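PDB 6JIL: cycloserine biosynthesis protein DcsG from Streptomyces lavendulae, which catalyses the ATP- and magnesium-dependent cyclisation of O-ureido-D-serine to the antibiotic D-cycloserine, the ring-closing step of its biosynthesis. Local coordinates for residues Gln175-Glu179 with Ser180-His184; Leu154-Pro157 with Ala158-Val162; Val43-Ser46 with Arg47-Ala50. All blocks are in the same frame, centred on the assembly; numbering follows the deposited sequence.

In the fold
Contact 1 occupies the link between the two antiparallel sheets that enclose ADP, as in ATP-grasp enzymes, where strand 172-176 gives way to the short helix 181-184 and the adenine is read. Contact 2 opens helix 155-167, the element just before that strand in the chain; the two contacts do not touch, their centres lying about 20 Å apart and their nearest atoms about 9 Å. Even so, His161 of contact 2 has its side chain about 6 Å from that of the ATP-binding Lys137. Contact 3 lies in the loop joining strands 33-37 and 50-55 of the separate parallel sheet, across the chain's centre from both others, its centre about 43 Å from that of contact 1.

Contact 1: Gln175-Glu179 with Ser180-His184; sequences QPYVE and SVDRH. With ADP (adenosine-5'-diphosphate), chain G.
Tyr177 and Asp182 meet across the linker between the two sheets of the ATP-grasp fold, which leaves strand 172-176, passes the adenine of ADP and turns into helix 181-184. With CG anti to the backbone N (chi1 -172°), the tyrosine ring is swung over the base. From CB outward, CG lies 4.0 Å from ADP C2, CD1 draws closer, and CE1 makes the nearest approach, 3.3 Å from ADP C2, which sits over one ring face towards the rim. At the opposite edge of the ring CE2 lies beside the Asp182 carboxylate. The tip completes the path: Tyr177 OH donates to Asp182 OD2 at 2.6 Å, reaching it from above the carboxylate plane. Asp182 OD1 meanwhile forms a salt bridge with Arg149, whose cation also lies against the Tyr177 ring; the aspartate is thus probably held as a carboxylate, and its bond to the hydroxyl probably helps hold the ring's orientation.

A type I turn from Val178 to Val181 brings the helix round, closed by Val181 N to Val178 O at 3.1 Å. Val178 CG1 and Val181 CG2 pack against each other, and Val181 CG2 also borders ADP C2, 3.8 Å away. Recognition of the adenine edge falls mainly to the backbone, as in ATP-grasp enzymes generally. ADP N6 donates both to Pro176 O and to Gln175 OE1, the latter oxygen also accepting from Lys137 NZ. Beside them Val178 N donates to ADP N1 at 2.9 Å, with an N-H...N angle of 166°.

Contact 2: Leu154-Pro157 with Ala158-Val162; sequences LAEP and ASRHV
Glu156 OE2 receives Arg160 NH1 at 2.6 Å through its syn lone pair, in a salt bridge that spans one turn near the start of helix 155-167. Glu156 bends at chi2 (-85°) to bring its carboxylate beside the guanidinium edge of Arg160, whose chain is itself bent at chi2 and chi3. The bridge is far from flat, the carboxylate and guanidinium planes standing 64° apart, and its N-H...O angle is a bent 131°. Over one guanidinium face lies Pro157 CA. The same one-turn spacing pairs the backbone: Arg160 N reaches Glu156 O at 3.1 Å in the usual i to i+4 manner. Ser159 OG also points to Glu156 O, at a separation too short to be taken literally.

The inner side of the helix is largely apolar: Ala158 rests on Phe134 and Val136 of strand 133-138, and Ala155 on helix 117-127. Ser159, which also packs on helix 117-127, and His161, whose ND1 is hydrogen-bonded to Tyr150, are the polar exceptions. An acid placed four residues before a base implies charges that suit each other, and the position of Glu156 near the helix N-terminus probably also suits the helix dipole.

Contact 3: Val43-Ser46 with Arg47-Ala50; sequences VDWS and RFEA
Phe48 CE1 meets both Val43 and Trp45, which also touch each other, and here the contact is tight. Val43 CG1 meets Phe48 CE1 at 3.8 Å, near the plane of the phenyl ring, while the same methyl lies over a face of the Trp45 indole. Trp45 CE3 stands 4.0 Å from Phe48 CE1, in an oblique pairing with ring planes 49° apart. Both aromatic groups reach inward, Trp45 to Val7 of strand 4-8 and edge-to-face with Phe69, Phe48 to Cys36 of strand 33-37.

The outer side is polar and looser. Asp44, its CG anti to the backbone N (chi1 179°), turns its carboxylate forward along the chain, and OD1 accepts from Ser46 N at 3.1 Å, an Asx turn. The Arg47 chain runs past Asp44 without an ion pair, since Asp44 OD2 and Arg47 NE remain 4.8 Å apart; its NH2 has a long, weak ion pair with Glu34. A water lies within hydrogen-bonding distance of Ser46 O and Phe48 O.

Arg47 N bonds to Asp44 O at 3.0 Å, followed by a weaker bond from Phe48 N to Trp45 O. The Asx turn opens a short 3-10 segment, which leads the chain towards strand 50-55 in the parallel sheet of the N-terminal alpha/beta part.

Contact 1: Gln175-Glu179 with Ser180-His184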
ATOM      1  N   GLN A 175      15.115   1.312   6.237  1.00 19.38           N
ATOM      2  CA  GLN A 175      14.959   2.757   6.084  1.00 19.32           C
ATOM      3  C   GLN A 175      15.294   3.469   7.379  1.00 18.39           C
ATOM      4  O   GLN A 175      15.106   2.929   8.466  1.00 16.78           O
ATOM      5  CB  GLN A 175      13.517   3.151   5.726  1.00 18.05           C
ATOM      6  CG  GLN A 175      12.884   2.435   4.563  1.00 19.95           C
ATOM      7  CD  GLN A 175      11.433   2.846   4.362  1.00 19.85           C
ATOM      8  OE1 GLN A 175      10.644   2.858   5.306  1.00 19.96           O
ATOM      9  NE2 GLN A 175      11.074   3.177   3.129  1.00 21.77           N
ATOM     10  N   PRO A 176      15.812   4.696   7.279  1.00 18.98           N
ATOM     11  CA  PRO A 176      16.115   5.400   8.520  1.00 18.96           C
ATOM     12  C   PRO A 176      14.760   5.784   9.103  1.00 20.29           C
ATOM     13  O   PRO A 176      13.804   5.982   8.355  1.00 20.44           O
ATOM     14  CB  PRO A 176      16.892   6.619   8.041  1.00 18.81           C
ATOM     15  CG  PRO A 176      16.320   6.869   6.674  1.00 19.04           C
ATOM     16  CD  PRO A 176      16.253   5.471   6.107  1.00 18.44           C
ATOM     17  N   TYR A 177      14.664   5.867  10.422  1.00 21.55           N
ATOM     18  CA  TYR A 177      13.406   6.251  11.044  1.00 22.97           C
ATOM     19  C   TYR A 177      13.189   7.753  10.868  1.00 25.31           C
ATOM     20  O   TYR A 177      14.001   8.557  11.330  1.00 25.49           O
ATOM     21  CB  TYR A 177      13.410   5.925  12.539  1.00 22.17           C
ATOM     22  CG  TYR A 177      12.054   6.130  13.159  1.00 22.05           C
ATOM     23  CD1 TYR A 177      11.056   5.164  13.025  1.00 22.16           C
ATOM     24  CD2 TYR A 177      11.733   7.320  13.807  1.00 21.30           C
ATOM     25  CE1 TYR A 177       9.770   5.382  13.515  1.00 21.41           C
ATOM     26  CE2 TYR A 177      10.445   7.549  14.299  1.00 22.32           C
ATOM     27  CZ  TYR A 177       9.469   6.578  14.146  1.00 20.13           C
ATOM     28  OH  TYR A 177       8.188   6.803  14.598  1.00 20.32           O
ATOM     29  N   VAL A 178      12.099   8.122  10.197  1.00 26.19           N
ATOM     30  CA  VAL A 178      11.756   9.526   9.965  1.00 26.00           C
ATOM     31  C   VAL A 178      11.210  10.097  11.272  1.00 27.23           C
ATOM     32  O   VAL A 178      10.092   9.788  11.682  1.00 27.93           O
ATOM     33  CB  VAL A 178      10.702   9.653   8.838  1.00 26.14           C
ATOM     34  CG1 VAL A 178      10.199  11.093   8.732  1.00 24.16           C
ATOM     35  CG2 VAL A 178      11.316   9.208   7.517  1.00 23.72           C
ATOM     36  N   GLU A 179      12.018  10.932  11.913  1.00 28.87           N
ATOM     37  CA  GLU A 179      11.694  11.538  13.201  1.00 29.99           C
ATOM     38  C   GLU A 179      10.392  12.321  13.318  1.00 28.57           C
ATOM     39  O   GLU A 179       9.781  12.346  14.390  1.00 28.91           O
ATOM     40  CB  GLU A 179      12.858  12.429  13.649  1.00 32.75           C
ATOM     41  CG  GLU A 179      14.202  11.701  13.681  1.00 39.05           C
ATOM     42  CD  GLU A 179      15.311  12.533  14.306  1.00 43.35           C
ATOM     43  OE1 GLU A 179      15.556  13.666  13.834  1.00 46.01           O
ATOM     44  OE2 GLU A 179      15.944  12.049  15.269  1.00 45.50           O
ATOM     45  N   SER A 180       9.957  12.963  12.240  1.00 26.79           N
ATOM     46  CA  SER A 180       8.724  13.739  12.310  1.00 25.23           C
ATOM     47  C   SER A 180       7.497  12.867  12.527  1.00 23.39           C
ATOM     48  O   SER A 180       6.487  13.341  13.023  1.00 24.54           O
ATOM     49  CB  SER A 180       8.524  14.565  11.037  1.00 25.20           C
ATOM     50  OG  SER A 180       8.157  13.742   9.943  1.00 26.08           O
ATOM     51  N   VAL A 181       7.578  11.594  12.166  1.00 22.32           N
ATOM     52  CA  VAL A 181       6.426  10.707  12.313  1.00 23.79           C
ATOM     53  C   VAL A 181       5.961  10.523  13.764  1.00 24.44           C
ATOM     54  O   VAL A 181       4.783  10.261  14.018  1.00 23.61           O
ATOM     55  CB  VAL A 181       6.708   9.323  11.674  1.00 21.70           C
ATOM     56  CG1 VAL A 181       5.498   8.421  11.813  1.00 23.12           C
ATOM     57  CG2 VAL A 181       7.044   9.494  10.210  1.00 21.45           C
ATOM     58  N   ASP A 182       6.879  10.670  14.713  1.00 25.40           N
ATOM     59  CA  ASP A 182       6.538  10.525  16.128  1.00 26.10           C
ATOM     60  C   ASP A 182       5.518  11.563  16.585  1.00 27.49           C
ATOM     61  O   ASP A 182       4.626  11.263  17.379  1.00 25.87           O
ATOM     62  CB  ASP A 182       7.795  10.652  16.988  1.00 24.75           C
ATOM     63  CG  ASP A 182       8.501   9.337  17.172  1.00 26.67           C
ATOM     64  OD1 ASP A 182       9.598   9.327  17.767  1.00 29.68           O
ATOM     65  OD2 ASP A 182       7.952   8.307  16.730  1.00 28.02           O
ATOM     66  N   ARG A 183       5.653  12.785  16.080  1.00 28.88           N
ATOM     67  CA  ARG A 183       4.748  13.854  16.461  1.00 30.21           C
ATOM     68  C   ARG A 183       3.737  14.285  15.401  1.00 28.40           C
ATOM     69  O   ARG A 183       2.700  14.845  15.735  1.00 29.76           O
ATOM     70  CB  ARG A 183       5.555  15.067  16.935  1.00 33.40           C
ATOM     71  CG  ARG A 183       6.873  15.296  16.193  1.00 39.20           C
ATOM     72  CD  ARG A 183       7.674  16.430  16.852  1.00 43.64           C
ATOM     73  NE  ARG A 183       9.027  16.566  16.310  1.00 46.71           N
ATOM     74  CZ  ARG A 183       9.317  17.074  15.115  1.00 48.50           C
ATOM     75  NH1 ARG A 183       8.349  17.503  14.320  1.00 49.20           N
ATOM     76  NH2 ARG A 183      10.580  17.142  14.710  1.00 48.94           N
ATOM     77  N   HIS A 184       4.020  14.012  14.134  1.00 26.61           N
ATOM     78  CA  HIS A 184       3.112  14.419  13.067  1.00 25.42           C
ATOM     79  C   HIS A 184       2.545  13.266  12.257  1.00 25.74           C
ATOM     80  O   HIS A 184       1.889  13.479  11.238  1.00 26.74           O
ATOM     81  CB  HIS A 184       3.825  15.397  12.142  1.00 24.32           C
ATOM     82  CG  HIS A 184       4.270  16.646  12.832  1.00 26.09           C
ATOM     83  ND1 HIS A 184       5.573  17.091  12.803  1.00 27.10           N
ATOM     84  CD2 HIS A 184       3.587  17.528  13.597  1.00 26.84           C
ATOM     85  CE1 HIS A 184       5.675  18.195  13.524  1.00 26.31           C
ATOM     86  NE2 HIS A 184       4.485  18.480  14.017  1.00 28.08           N
TER
HETATM   87  PB  ADP G 403       2.674  -1.092   5.813  1.00 15.07           P
HETATM   88  O1B ADP G 403       1.689   0.047   6.391  1.00 15.55           O
HETATM   89  O2B ADP G 403       2.307  -1.404   4.364  1.00 16.24           O
HETATM   90  O3B ADP G 403       2.510  -2.367   6.670  1.00 14.51           O
HETATM   91  PA  ADP G 403       4.478   0.942   6.227  1.00 15.40           P
HETATM   92  O1A ADP G 403       5.535   1.474   5.370  1.00 18.23           O
HETATM   93  O2A ADP G 403       3.177   1.828   6.004  1.00 18.51           O
HETATM   94  O3A ADP G 403       4.241  -0.626   5.836  1.00 18.34           O
HETATM   95  O5' ADP G 403       4.988   1.006   7.752  1.00 19.41           O
HETATM   96  C5' ADP G 403       3.876   0.857   8.636  1.00 15.69           C
HETATM   97  C4' ADP G 403       3.951   1.957   9.703  1.00 17.85           C
HETATM   98  O4' ADP G 403       5.255   1.954  10.327  1.00 18.45           O
HETATM   99  C3' ADP G 403       3.750   3.336   9.087  1.00 17.94           C
HETATM  100  O3' ADP G 403       2.377   3.708   9.060  1.00 20.88           O
HETATM  101  C2' ADP G 403       4.603   4.241   9.979  1.00 19.64           C
HETATM  102  O2' ADP G 403       3.857   4.742  11.093  1.00 21.76           O
HETATM  103  C1' ADP G 403       5.766   3.320  10.414  1.00 19.75           C
HETATM  104  N9  ADP G 403       6.964   3.507   9.548  1.00 19.96           N
HETATM  105  C8  ADP G 403       7.433   2.648   8.584  1.00 19.04           C
HETATM  106  N7  ADP G 403       8.534   3.102   8.061  1.00 16.25           N
HETATM  107  C5  ADP G 403       8.853   4.277   8.642  1.00 17.79           C
HETATM  108  C6  ADP G 403      10.011   5.101   8.645  1.00 17.65           C
HETATM  109  N6  ADP G 403      11.049   4.868   7.755  1.00 15.38           N
HETATM  110  N1  ADP G 403      10.088   6.102   9.542  1.00 17.83           N
HETATM  111  C2  ADP G 403       9.114   6.335  10.424  1.00 18.87           C
HETATM  112  N3  ADP G 403       8.015   5.585  10.464  1.00 18.46           N
HETATM  113  C4  ADP G 403       7.842   4.561   9.607  1.00 17.97           C

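Contact 2: Leu154-Pro157 with Ala158-Val162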
ATOM      1  N   LEU A 154      21.100  -1.608  17.908  1.00 29.07           N
ATOM      2  CA  LEU A 154      20.450  -2.914  17.840  1.00 29.47           C
ATOM      3  C   LEU A 154      20.550  -3.570  16.466  1.00 28.57           C
ATOM      4  O   LEU A 154      19.585  -4.152  15.976  1.00 29.31           O
ATOM      5  CB  LEU A 154      18.978  -2.770  18.219  1.00 28.80           C
ATOM      6  CG  LEU A 154      18.691  -2.164  19.588  1.00 29.46           C
ATOM      7  CD1 LEU A 154      17.196  -1.933  19.732  1.00 27.90           C
ATOM      8  CD2 LEU A 154      19.206  -3.096  20.676  1.00 27.13           C
ATOM      9  N   ALA A 155      21.715  -3.485  15.844  1.00 28.03           N
ATOM     10  CA  ALA A 155      21.891  -4.076  14.526  1.00 28.60           C
ATOM     11  C   ALA A 155      21.729  -5.600  14.530  1.00 29.43           C
ATOM     12  O   ALA A 155      21.017  -6.157  13.694  1.00 28.71           O
ATOM     13  CB  ALA A 155      23.255  -3.694  13.967  1.00 27.29           C
ATOM     14  N   GLU A 156      22.386  -6.273  15.470  1.00 29.40           N
ATOM     15  CA  GLU A 156      22.317  -7.726  15.539  1.00 29.13           C
ATOM     16  C   GLU A 156      20.878  -8.211  15.657  1.00 27.79           C
ATOM     17  O   GLU A 156      20.444  -9.061  14.881  1.00 26.88           O
ATOM     18  CB  GLU A 156      23.171  -8.247  16.702  1.00 31.77           C
ATOM     19  CG  GLU A 156      23.467  -9.745  16.655  1.00 34.42           C
ATOM     20  CD  GLU A 156      22.358 -10.585  17.259  1.00 37.03           C
ATOM     21  OE1 GLU A 156      22.414 -11.828  17.134  1.00 38.17           O
ATOM     22  OE2 GLU A 156      21.435 -10.003  17.868  1.00 38.61           O
ATOM     23  N   PRO A 157      20.111  -7.679  16.624  1.00 25.94           N
ATOM     24  CA  PRO A 157      18.718  -8.118  16.765  1.00 25.65           C
ATOM     25  C   PRO A 157      17.923  -7.861  15.485  1.00 25.12           C
ATOM     26  O   PRO A 157      17.154  -8.704  15.029  1.00 25.59           O
ATOM     27  CB  PRO A 157      18.215  -7.283  17.938  1.00 24.64           C
ATOM     28  CG  PRO A 157      19.445  -7.107  18.767  1.00 24.45           C
ATOM     29  CD  PRO A 157      20.485  -6.778  17.725  1.00 25.55           C
ATOM     30  N   ALA A 158      18.118  -6.686  14.901  1.00 24.64           N
ATOM     31  CA  ALA A 158      17.419  -6.348  13.672  1.00 22.78           C
ATOM     32  C   ALA A 158      17.852  -7.287  12.540  1.00 21.18           C
ATOM     33  O   ALA A 158      17.042  -7.659  11.694  1.00 20.42           O
ATOM     34  CB  ALA A 158      17.695  -4.892  13.293  1.00 21.24           C
ATOM     35  N   SER A 159      19.125  -7.669  12.523  1.00 19.61           N
ATOM     36  CA  SER A 159      19.615  -8.552  11.480  1.00 18.89           C
ATOM     37  C   SER A 159      18.888  -9.884  11.593  1.00 20.94           C
ATOM     38  O   SER A 159      18.679 -10.575  10.593  1.00 19.96           O
ATOM     39  CB  SER A 159      21.129  -8.760  11.606  1.00 19.75           C
ATOM     40  OG  SER A 159      21.468  -9.432  12.808  1.00 19.81           O
ATOM     41  N   ARG A 160      18.499 -10.239  12.817  1.00 22.04           N
ATOM     42  CA  ARG A 160      17.779 -11.485  13.051  1.00 23.52           C
ATOM     43  C   ARG A 160      16.358 -11.325  12.541  1.00 20.80           C
ATOM     44  O   ARG A 160      15.750 -12.277  12.059  1.00 20.51           O
ATOM     45  CB  ARG A 160      17.782 -11.841  14.540  1.00 26.20           C
ATOM     46  CG  ARG A 160      19.014 -12.634  14.978  1.00 32.50           C
ATOM     47  CD  ARG A 160      19.466 -12.255  16.390  1.00 38.97           C
ATOM     48  NE  ARG A 160      18.372 -12.258  17.361  1.00 42.84           N
ATOM     49  CZ  ARG A 160      18.488 -11.844  18.620  1.00 45.30           C
ATOM     50  NH1 ARG A 160      19.654 -11.392  19.068  1.00 44.78           N
ATOM     51  NH2 ARG A 160      17.437 -11.875  19.434  1.00 47.27           N
ATOM     52  N   HIS A 161      15.835 -10.112  12.645  1.00 18.91           N
ATOM     53  CA  HIS A 161      14.494  -9.831  12.148  1.00 17.85           C
ATOM     54  C   HIS A 161      14.589  -9.932  10.628  1.00 16.85           C
ATOM     55  O   HIS A 161      13.738 -10.537   9.976  1.00 16.66           O
ATOM     56  CB  HIS A 161      14.057  -8.421  12.567  1.00 16.40           C
ATOM     57  CG  HIS A 161      12.701  -8.025  12.068  1.00 16.06           C
ATOM     58  ND1 HIS A 161      12.177  -6.766  12.263  1.00 16.32           N
ATOM     59  CD2 HIS A 161      11.766  -8.716  11.373  1.00 16.92           C
ATOM     60  CE1 HIS A 161      10.978  -6.697  11.710  1.00 17.80           C
ATOM     61  NE2 HIS A 161      10.706  -7.869  11.163  1.00 17.19           N
ATOM     62  N   VAL A 162      15.652  -9.355  10.077  1.00 16.18           N
ATOM     63  CA  VAL A 162      15.878  -9.371   8.641  1.00 17.15           C
ATOM     64  C   VAL A 162      16.012 -10.800   8.132  1.00 17.76           C
ATOM     65  O   VAL A 162      15.380 -11.177   7.144  1.00 17.89           O
ATOM     66  CB  VAL A 162      17.156  -8.565   8.263  1.00 15.13           C
ATOM     67  CG1 VAL A 162      17.524  -8.802   6.801  1.00 13.42           C
ATOM     68  CG2 VAL A 162      16.911  -7.080   8.496  1.00 13.16           C
TER

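Contact 3: Val43-Ser46 with Arg47-Ala50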
ATOM      1  N   VAL A  43     -16.202 -20.110  -5.938  1.00 25.82           N
ATOM      2  CA  VAL A  43     -16.436 -18.969  -6.811  1.00 24.45           C
ATOM      3  C   VAL A  43     -16.061 -19.218  -8.268  1.00 24.43           C
ATOM      4  O   VAL A  43     -14.960 -19.661  -8.574  1.00 23.61           O
ATOM      5  CB  VAL A  43     -15.661 -17.731  -6.332  1.00 23.96           C
ATOM      6  CG1 VAL A  43     -15.972 -16.549  -7.232  1.00 24.68           C
ATOM      7  CG2 VAL A  43     -16.027 -17.412  -4.896  1.00 23.68           C
ATOM      8  N   ASP A  44     -16.991 -18.934  -9.165  1.00 24.51           N
ATOM      9  CA  ASP A  44     -16.733 -19.095 -10.587  1.00 25.88           C
ATOM     10  C   ASP A  44     -16.362 -17.703 -11.085  1.00 25.59           C
ATOM     11  O   ASP A  44     -17.234 -16.915 -11.454  1.00 24.14           O
ATOM     12  CB  ASP A  44     -17.989 -19.599 -11.298  1.00 29.07           C
ATOM     13  CG  ASP A  44     -17.786 -19.763 -12.787  1.00 31.35           C
ATOM     14  OD1 ASP A  44     -16.660 -19.504 -13.258  1.00 31.59           O
ATOM     15  OD2 ASP A  44     -18.752 -20.148 -13.481  1.00 33.60           O
ATOM     16  N   TRP A  45     -15.067 -17.400 -11.078  1.00 24.53           N
ATOM     17  CA  TRP A  45     -14.593 -16.086 -11.491  1.00 23.87           C
ATOM     18  C   TRP A  45     -14.884 -15.740 -12.947  1.00 24.91           C
ATOM     19  O   TRP A  45     -14.829 -14.576 -13.340  1.00 24.72           O
ATOM     20  CB  TRP A  45     -13.099 -15.958 -11.178  1.00 20.25           C
ATOM     21  CG  TRP A  45     -12.826 -16.139  -9.705  1.00 19.53           C
ATOM     22  CD1 TRP A  45     -12.623 -17.322  -9.047  1.00 19.39           C
ATOM     23  CD2 TRP A  45     -12.827 -15.118  -8.697  1.00 17.90           C
ATOM     24  NE1 TRP A  45     -12.505 -17.102  -7.696  1.00 18.60           N
ATOM     25  CE2 TRP A  45     -12.626 -15.759  -7.452  1.00 19.95           C
ATOM     26  CE3 TRP A  45     -12.984 -13.724  -8.725  1.00 17.08           C
ATOM     27  CZ2 TRP A  45     -12.575 -15.050  -6.238  1.00 18.57           C
ATOM     28  CZ3 TRP A  45     -12.934 -13.020  -7.523  1.00 16.50           C
ATOM     29  CH2 TRP A  45     -12.731 -13.687  -6.294  1.00 18.01           C
ATOM     30  N   SER A  46     -15.222 -16.752 -13.739  1.00 25.61           N
ATOM     31  CA  SER A  46     -15.537 -16.546 -15.147  1.00 25.52           C
ATOM     32  C   SER A  46     -16.868 -15.804 -15.295  1.00 25.21           C
ATOM     33  O   SER A  46     -17.158 -15.251 -16.351  1.00 26.35           O
ATOM     34  CB  SER A  46     -15.625 -17.894 -15.875  1.00 25.04           C
ATOM     35  OG  SER A  46     -16.786 -18.615 -15.495  1.00 25.54           O
ATOM     36  N   ARG A  47     -17.668 -15.801 -14.231  1.00 25.28           N
ATOM     37  CA  ARG A  47     -18.972 -15.135 -14.240  1.00 26.54           C
ATOM     38  C   ARG A  47     -18.909 -13.612 -14.228  1.00 26.24           C
ATOM     39  O   ARG A  47     -19.862 -12.958 -14.641  1.00 27.76           O
ATOM     40  CB  ARG A  47     -19.810 -15.548 -13.026  1.00 27.18           C
ATOM     41  CG  ARG A  47     -20.419 -16.924 -13.062  1.00 32.80           C
ATOM     42  CD  ARG A  47     -21.344 -17.092 -11.854  1.00 36.91           C
ATOM     43  NE  ARG A  47     -20.645 -16.836 -10.594  1.00 39.64           N
ATOM     44  CZ  ARG A  47     -20.923 -15.837  -9.758  1.00 40.40           C
ATOM     45  NH1 ARG A  47     -21.897 -14.977 -10.032  1.00 40.86           N
ATOM     46  NH2 ARG A  47     -20.215 -15.698  -8.643  1.00 39.90           N
ATOM     47  N   PHE A  48     -17.807 -13.053 -13.737  1.00 23.94           N
ATOM     48  CA  PHE A  48     -17.672 -11.604 -13.646  1.00 24.53           C
ATOM     49  C   PHE A  48     -17.183 -10.885 -14.899  1.00 25.24           C
ATOM     50  O   PHE A  48     -16.438 -11.436 -15.706  1.00 26.78           O
ATOM     51  CB  PHE A  48     -16.747 -11.236 -12.483  1.00 22.91           C
ATOM     52  CG  PHE A  48     -17.132 -11.868 -11.182  1.00 22.18           C
ATOM     53  CD1 PHE A  48     -16.474 -12.998 -10.722  1.00 21.09           C
ATOM     54  CD2 PHE A  48     -18.175 -11.347 -10.428  1.00 21.60           C
ATOM     55  CE1 PHE A  48     -16.852 -13.598  -9.530  1.00 22.90           C
ATOM     56  CE2 PHE A  48     -18.561 -11.939  -9.238  1.00 21.52           C
ATOM     57  CZ  PHE A  48     -17.899 -13.067  -8.786  1.00 21.51           C
ATOM     58  N   GLU A  49     -17.613  -9.636 -15.037  1.00 25.36           N
ATOM     59  CA  GLU A  49     -17.224  -8.789 -16.157  1.00 25.15           C
ATOM     60  C   GLU A  49     -15.806  -8.348 -15.841  1.00 21.83           C
ATOM     61  O   GLU A  49     -14.946  -8.287 -16.709  1.00 23.51           O
ATOM     62  CB  GLU A  49     -18.131  -7.555 -16.222  1.00 29.43           C
ATOM     63  CG  GLU A  49     -18.190  -6.879 -17.576  1.00 36.68           C
ATOM     64  CD  GLU A  49     -19.194  -7.546 -18.506  1.00 42.72           C
ATOM     65  OE1 GLU A  49     -19.241  -7.183 -19.705  1.00 44.46           O
ATOM     66  OE2 GLU A  49     -19.944  -8.430 -18.030  1.00 43.26           O
ATOM     67  N   ALA A  50     -15.583  -8.034 -14.575  1.00 18.74           N
ATOM     68  CA  ALA A  50     -14.282  -7.600 -14.105  1.00 18.33           C
ATOM     69  C   ALA A  50     -14.147  -7.899 -12.616  1.00 17.92           C
ATOM     70  O   ALA A  50     -15.108  -8.279 -11.949  1.00 15.90           O
ATOM     71  CB  ALA A  50     -14.093  -6.113 -14.356  1.00 17.90           C
TER
HETATM   72  O   HOH W   1     -15.503 -13.206 -17.699  1.00 17.57           O